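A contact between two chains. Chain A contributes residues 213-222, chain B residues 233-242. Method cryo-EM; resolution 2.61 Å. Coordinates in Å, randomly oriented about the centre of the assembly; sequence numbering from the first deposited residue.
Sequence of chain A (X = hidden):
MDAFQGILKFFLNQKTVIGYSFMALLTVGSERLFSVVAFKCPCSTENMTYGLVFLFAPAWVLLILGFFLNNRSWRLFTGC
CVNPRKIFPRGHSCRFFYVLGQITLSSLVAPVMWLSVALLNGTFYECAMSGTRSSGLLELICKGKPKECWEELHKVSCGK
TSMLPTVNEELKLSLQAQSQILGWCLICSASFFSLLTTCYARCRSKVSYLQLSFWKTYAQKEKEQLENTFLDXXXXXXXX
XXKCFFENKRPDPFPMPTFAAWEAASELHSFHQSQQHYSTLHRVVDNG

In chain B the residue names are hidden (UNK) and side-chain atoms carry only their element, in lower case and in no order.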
# COMPACT_ATOMS: atom_id res chain seq x y z
N SER A 213 33.62 16.41 38.01
CA SER A 213 32.66 16.60 36.94
C SER A 213 33.09 17.69 35.97
O SER A 213 32.73 17.65 34.79
CB SER A 213 31.29 16.93 37.53
OG SER A 213 30.30 16.95 36.53
N PHE A 214 33.84 18.68 36.45
CA PHE A 214 34.41 19.68 35.56
C PHE A 214 35.60 19.14 34.79
O PHE A 214 35.80 19.49 33.62
CB PHE A 214 34.83 20.92 36.35
CG PHE A 214 35.51 21.96 35.52
CD1 PHE A 214 34.80 22.69 34.59
CD2 PHE A 214 36.87 22.18 35.64
CE1 PHE A 214 35.43 23.63 33.81
CE2 PHE A 214 37.49 23.12 34.86
CZ PHE A 214 36.77 23.85 33.95
N TRP A 215 36.40 18.29 35.44
CA TRP A 215 37.57 17.67 34.81
C TRP A 215 37.16 16.78 33.64
O TRP A 215 37.85 16.74 32.62
CB TRP A 215 38.32 16.88 35.89
CG TRP A 215 39.67 16.33 35.57
CD1 TRP A 215 40.32 16.36 34.37
CD2 TRP A 215 40.53 15.63 36.47
NE1 TRP A 215 41.53 15.73 34.48
CE2 TRP A 215 41.68 15.28 35.76
CE3 TRP A 215 40.43 15.28 37.82
CZ2 TRP A 215 42.73 14.59 36.35
CZ3 TRP A 215 41.48 14.60 38.40
CH2 TRP A 215 42.61 14.26 37.67
N LYS A 216 36.03 16.08 33.76
CA LYS A 216 35.57 15.26 32.65
C LYS A 216 34.98 16.08 31.52
O LYS A 216 35.02 15.65 30.37
CB LYS A 216 34.53 14.25 33.14
CG LYS A 216 35.11 13.09 33.90
CD LYS A 216 34.02 12.28 34.56
CE LYS A 216 34.58 11.16 35.41
NZ LYS A 216 35.89 10.68 34.89
N THR A 217 34.42 17.25 31.82
CA THR A 217 33.90 18.11 30.77
C THR A 217 35.03 18.78 30.00
O THR A 217 34.92 18.97 28.78
CB THR A 217 32.98 19.17 31.38
OG1 THR A 217 32.09 18.54 32.31
CG2 THR A 217 32.15 19.85 30.31
N TYR A 218 36.12 19.13 30.68
CA TYR A 218 37.23 19.78 30.01
C TYR A 218 37.98 18.80 29.11
O TYR A 218 38.35 19.15 27.99
CB TYR A 218 38.19 20.39 31.02
CG TYR A 218 39.47 20.86 30.40
CD1 TYR A 218 39.48 21.93 29.52
CD2 TYR A 218 40.67 20.21 30.65
CE1 TYR A 218 40.65 22.35 28.92
CE2 TYR A 218 41.84 20.63 30.06
CZ TYR A 218 41.82 21.70 29.20
OH TYR A 218 42.98 22.12 28.61
N ALA A 219 38.21 17.58 29.59
CA ALA A 219 38.94 16.59 28.81
C ALA A 219 38.16 16.12 27.59
O ALA A 219 38.77 15.65 26.63
CB ALA A 219 39.31 15.40 29.68
N GLN A 220 36.84 16.24 27.61
CA GLN A 220 36.04 15.81 26.47
C GLN A 220 36.13 16.78 25.31
O GLN A 220 36.15 16.36 24.15
CB GLN A 220 34.58 15.65 26.88
CG GLN A 220 33.82 14.66 26.03
CD GLN A 220 33.18 15.31 24.82
OE1 GLN A 220 32.61 16.39 24.91
NE2 GLN A 220 33.30 14.65 23.67
N LYS A 221 36.18 18.08 25.58
CA LYS A 221 36.29 19.01 24.47
C LYS A 221 37.61 19.76 24.43
O LYS A 221 37.70 20.78 23.76
CB LYS A 221 35.14 20.01 24.49
CG LYS A 221 35.02 20.80 25.74
CD LYS A 221 33.59 21.23 25.85
CE LYS A 221 33.51 22.53 26.57
NZ LYS A 221 32.13 23.03 26.56
N GLU A 222 38.62 19.28 25.14
CA GLU A 222 39.97 19.54 24.68
C GLU A 222 40.30 18.64 23.50
O GLU A 222 41.11 19.00 22.65
CB GLU A 222 40.98 19.32 25.80
CG GLU A 222 42.37 19.84 25.49
CD GLU A 222 43.38 19.43 26.52
OE1 GLU A 222 43.04 18.65 27.42
OE2 GLU A 222 44.53 19.91 26.44
N UNK B 233 32.74 27.32 30.76
CA UNK B 233 34.08 27.60 31.25
C UNK B 233 35.11 26.62 30.73
O UNK B 233 36.31 26.86 30.89
c UNK B 233 32.24 30.63 34.01
c UNK B 233 32.52 29.42 33.43
c UNK B 233 34.82 29.67 33.98
c UNK B 233 34.55 30.88 34.56
c UNK B 233 33.81 28.92 33.41
o UNK B 233 32.98 32.57 35.15
c UNK B 233 34.10 27.59 32.78
c UNK B 233 33.26 31.36 34.57
N UNK B 234 34.69 25.51 30.14
CA UNK B 234 35.64 24.57 29.58
C UNK B 234 35.90 24.84 28.11
O UNK B 234 36.94 24.43 27.58
c UNK B 234 35.16 23.13 29.77
N UNK B 235 34.98 25.53 27.43
CA UNK B 235 35.27 26.03 26.09
C UNK B 235 36.24 27.20 26.12
O UNK B 235 37.06 27.33 25.22
c UNK B 235 33.43 25.40 24.50
c UNK B 235 33.98 26.46 25.40
n UNK B 235 32.11 25.27 24.48
o UNK B 235 34.17 24.70 23.81
N UNK B 236 36.15 28.05 27.13
CA UNK B 236 37.05 29.19 27.23
C UNK B 236 38.43 28.80 27.70
O UNK B 236 39.39 29.51 27.40
c UNK B 236 35.28 32.54 29.59
c UNK B 236 34.48 31.67 28.64
c UNK B 236 35.36 31.07 27.57
n UNK B 236 34.53 32.82 30.84
c UNK B 236 36.47 30.24 28.17
N UNK B 237 38.56 27.70 28.43
CA UNK B 237 39.86 27.24 28.89
C UNK B 237 40.60 26.45 27.82
O UNK B 237 41.82 26.55 27.72
c UNK B 237 41.88 27.05 31.16
c UNK B 237 39.70 26.39 30.16
c UNK B 237 40.97 25.90 30.85
c UNK B 237 40.62 25.13 32.10
N UNK B 238 39.89 25.67 27.01
CA UNK B 238 40.55 24.92 25.96
C UNK B 238 40.93 25.80 24.78
O UNK B 238 41.89 25.49 24.08
o UNK B 238 38.68 24.22 24.59
c UNK B 238 39.66 23.77 25.50
N UNK B 239 40.21 26.89 24.55
CA UNK B 239 40.61 27.86 23.53
C UNK B 239 41.86 28.62 23.95
O UNK B 239 42.68 28.98 23.11
c UNK B 239 38.53 28.41 22.17
c UNK B 239 37.19 29.11 22.27
o UNK B 239 37.13 30.19 22.90
c UNK B 239 39.48 28.84 23.25
o UNK B 239 36.20 28.59 21.72
N UNK B 240 42.00 28.88 25.25
CA UNK B 240 43.17 29.60 25.73
C UNK B 240 44.42 28.75 25.66
O UNK B 240 45.49 29.24 25.30
c UNK B 240 43.90 30.97 29.25
n UNK B 240 45.87 31.18 31.24
n UNK B 240 46.09 28.91 31.34
c UNK B 240 44.02 30.91 27.75
n UNK B 240 44.58 29.85 29.89
c UNK B 240 45.52 29.98 30.82
c UNK B 240 42.92 30.07 27.17
N UNK B 241 44.31 27.47 26.00
CA UNK B 241 45.48 26.61 26.08
C UNK B 241 46.01 26.22 24.71
O UNK B 241 47.20 25.91 24.58
n UNK B 241 44.41 24.73 29.08
o UNK B 241 45.58 26.61 28.85
c UNK B 241 45.16 25.35 26.89
c UNK B 241 45.06 25.62 28.36
N UNK B 242 45.17 26.22 23.69
CA UNK B 242 45.60 25.82 22.37
C UNK B 242 46.24 26.95 21.58
O UNK B 242 47.11 26.69 20.75
c UNK B 242 42.84 23.38 21.26
c UNK B 242 44.01 23.86 22.05
c UNK B 242 45.17 22.92 21.90
c UNK B 242 44.43 25.25 21.58

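Position 233 of chain B carries one carbon leading to a six-carbon ring that bears an oxygen. Its CB lies 4.3 Å from CE1 of Phe214(A), but the ring leads away from chain A. It is a tyrosine, Tyr233(B).

Position 234 has a single side-chain carbon pointing toward chain A. That CB lies 3.6 Å from CE of Lys221(A), 3.9 Å from CA of Tyr218(A) and 4.1 Å from CE1 of Phe214(A). One carbon and nothing more makes it alanine, and at Ala234(B) the backbones come close, its CA 5.1 Å from CA of Tyr218(A).

Position 235 shows two carbons, the second carrying one oxygen and one nitrogen. As modelled, that nitrogen is 3.1 Å from NZ of Lys221(A). This is Asn235(B); two donors face each other, so no hydrogen bond is counted.

At position 236, four carbons in a row end in nitrogen, out of reach of chain A. This is Lys236(B).

Position 237 has four carbons, forked at the second. The fork carbon packs 4.1 Å from CE1 of Tyr218(A), and a branch carbon lies 4.5 Å from CZ of Phe214(A). This fits leucine; CD2 of Leu237(B) lies over one face of the Tyr218(A) ring and meets the edge of the Phe214(A) ring.

Position 238 offers one carbon and one oxygen. Its CB lies 3.8 Å from CE1 of Tyr218(A); it is Ser238(B).

Position 239, three carbons with two oxygens on the third, exposed and without contact, is Glu239(B).

Position 240 runs through three carbons and a nitrogen to a carbon holding two more nitrogens, and does not touch chain A. It is Arg240(B).

Position 241 repeats the pattern of two carbons, oxygen and nitrogen, its nitrogen 3.0 Å from OH of Tyr218(A). It is asparagine: ND2 of Asn241(B) donates to that OH with an angle of 154°, while its OD1 accepts a weak hydrogen bond from NH2 of Arg240(B), 3.4 Å away.

Position 242 has four carbons, forked at the second, the nearest 4.9 Å from O of Glu222(A). It is Leu242(B).

The two helices cross at -50°, their axes 9.1 Å apart, and interlock through reciprocal knobs. Ala234(B) sits among Phe214(A), Thr217(A), Tyr218(A) and Lys221(A), while Tyr218(A) sits among Ala234(B), Leu237(B), Ser238(B) and Asn241(B). The design rule pairs a small knob with a large one: alanine fits beside the opposing backbone, and tyrosine reaches along the partner helix to a single polar anchor, the one hydrogen bond across the two stretches.

Chain B 233-242: YANKLSERNL
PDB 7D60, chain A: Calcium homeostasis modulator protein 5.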